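CdnC (Chryseobacterium gregarium DSM 19109, PDB 7MGV) probably uses ATP to close omega-ester macrocycles, single and bicyclic, in the core of a ribosomally made precursor peptide, as an ATP-grasp ligase of graspetide biosynthesis. Local coordinates at residues Y142-L145 / E149-L152. Numbering follows the deposited sequence.
Sequences YRRL and EEQL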
loop_
_atom_site.group_PDB
_atom_site.type_symbol
_atom_site.label_atom_id
_atom_site.label_comp_id
_atom_site.label_asym_id
_atom_site.label_seq_id
_atom_site.Cartn_x
_atom_site.Cartn_y
_atom_site.Cartn_z
ATOM N N TYR A 142 -5.494 0.547 3.800
ATOM C CA TYR A 142 -6.186 -0.090 2.684
ATOM C C TYR A 142 -5.268 -1.056 1.948
ATOM O O TYR A 142 -5.705 -2.118 1.492
ATOM C CB TYR A 142 -6.727 0.972 1.728
ATOM C CG TYR A 142 -7.935 1.712 2.254
ATOM C CD1 TYR A 142 -8.952 1.039 2.916
ATOM C CD2 TYR A 142 -8.060 3.086 2.088
ATOM C CE1 TYR A 142 -10.061 1.711 3.398
ATOM C CE2 TYR A 142 -9.164 3.767 2.567
ATOM C CZ TYR A 142 -10.162 3.074 3.221
ATOM O OH TYR A 142 -11.260 3.748 3.700
ATOM N N ARG A 143 -3.985 -0.703 1.826
ATOM C CA ARG A 143 -3.032 -1.595 1.178
ATOM C C ARG A 143 -2.816 -2.860 1.998
ATOM O O ARG A 143 -2.681 -3.954 1.438
ATOM C CB ARG A 143 -1.710 -0.864 0.944
ATOM C CG ARG A 143 -0.632 -1.715 0.292
ATOM C CD ARG A 143 -1.104 -2.307 -1.030
ATOM N NE ARG A 143 -0.124 -3.234 -1.587
ATOM C CZ ARG A 143 0.897 -2.868 -2.356
ATOM N NH1 ARG A 143 1.073 -1.589 -2.663
ATOM N NH2 ARG A 143 1.743 -3.779 -2.819
ATOM N N ARG A 144 -2.779 -2.730 3.328
ATOM C CA ARG A 144 -2.674 -3.911 4.178
ATOM C C ARG A 144 -3.903 -4.799 4.038
ATOM O O ARG A 144 -3.790 -6.029 4.023
ATOM C CB ARG A 144 -2.484 -3.512 5.641
ATOM C CG ARG A 144 -2.157 -4.706 6.527
ATOM C CD ARG A 144 -2.438 -4.457 7.997
ATOM N NE ARG A 144 -2.316 -5.696 8.762
ATOM C CZ ARG A 144 -2.372 -5.775 10.088
ATOM N NH1 ARG A 144 -2.543 -4.682 10.818
ATOM N NH2 ARG A 144 -2.249 -6.953 10.685
ATOM N N LEU A 145 -5.088 -4.193 3.934
ATOM C CA LEU A 145 -6.307 -4.985 3.813
ATOM C C LEU A 145 -6.461 -5.638 2.444
ATOM O O LEU A 145 -7.342 -6.490 2.283
ATOM C CB LEU A 145 -7.530 -4.119 4.116
ATOM C CG LEU A 145 -8.077 -4.244 5.540
ATOM C CD1 LEU A 145 -8.377 -5.698 5.868
ATOM C CD2 LEU A 145 -7.105 -3.658 6.548
ATOM N N GLU A 149 -5.095 -13.193 2.035
ATOM C CA GLU A 149 -4.451 -14.262 2.789
ATOM C C GLU A 149 -4.305 -13.886 4.257
ATOM O O GLU A 149 -4.570 -14.707 5.145
ATOM C CB GLU A 149 -3.089 -14.586 2.175
ATOM C CG GLU A 149 -2.614 -16.009 2.429
ATOM C CD GLU A 149 -1.328 -16.338 1.696
ATOM O OE1 GLU A 149 -0.459 -17.005 2.291
ATOM O OE2 GLU A 149 -1.186 -15.930 0.524
ATOM N N GLU A 150 -3.895 -12.644 4.534
ATOM C CA GLU A 150 -3.790 -12.207 5.921
ATOM C C GLU A 150 -5.163 -12.125 6.577
ATOM O O GLU A 150 -5.299 -12.420 7.767
ATOM C CB GLU A 150 -3.076 -10.859 6.020
ATOM C CG GLU A 150 -2.668 -10.526 7.449
ATOM C CD GLU A 150 -2.330 -9.065 7.660
ATOM O OE1 GLU A 150 -2.814 -8.215 6.883
ATOM O OE2 GLU A 150 -1.589 -8.766 8.619
ATOM N N GLN A 151 -6.189 -11.720 5.822
ATOM C CA GLN A 151 -7.546 -11.734 6.361
ATOM C C GLN A 151 -7.925 -13.130 6.836
ATOM O O GLN A 151 -8.403 -13.309 7.962
ATOM C CB GLN A 151 -8.547 -11.251 5.311
ATOM C CG GLN A 151 -8.440 -9.790 4.940
ATOM C CD GLN A 151 -9.396 -9.417 3.825
ATOM O OE1 GLN A 151 -10.429 -10.061 3.636
ATOM N NE2 GLN A 151 -9.055 -8.375 3.077
ATOM N N LEU A 152 -7.707 -14.137 5.985
ATOM C CA LEU A 152 -8.073 -15.500 6.352
ATOM C C LEU A 152 -7.247 -16.000 7.533
ATOM O O LEU A 152 -7.788 -16.621 8.456
ATOM C CB LEU A 152 -7.919 -16.426 5.147
ATOM C CG LEU A 152 -8.923 -16.171 4.018
ATOM C CD1 LEU A 152 -8.654 -17.070 2.820
ATOM C CD2 LEU A 152 -10.347 -16.353 4.523
#
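Arg144 meets Glu150 side-on, presenting NE and NH2 to the carboxylate across the short turn between helices 139-145 and 148-158. The two extended side chains cross at about a right angle, with their planes 41° apart, and the carboxylate carbon sits at the guanidinium edge, in its plane. Arg144 NE lies 3.2 Å from Glu150 OE1, and Arg144 NH2 reaches Glu150 OE2 at 2.8 Å to make the salt bridge. A further NE bond makes OE2 an acceptor twice over: NE comes from its syn side, NH2 from above the carboxylate plane. In both residues CG stands anti to the main-chain nitrogen, and the straight chains beyond it carry the charged ends together. The first of these consecutive helices follows strand 134-136, at one edge of the parallel sheet. A methionine in place of Arg144 would probably leave the Glu150 carboxylate without its cationic mate and freer to turn. In a second contact between the helices, Gln151 NE2 donates a hydrogen bond to Leu145 O at 2.7 Å, in the carbonyl plane although bent at the hydrogen (130°). Gln151 OE1 accepts from Ile315 N, so both ends of the amide are held, while Leu145 CD1 packs 3.9 Å from Gln151 NE2. Tyr293 touches all four side chains.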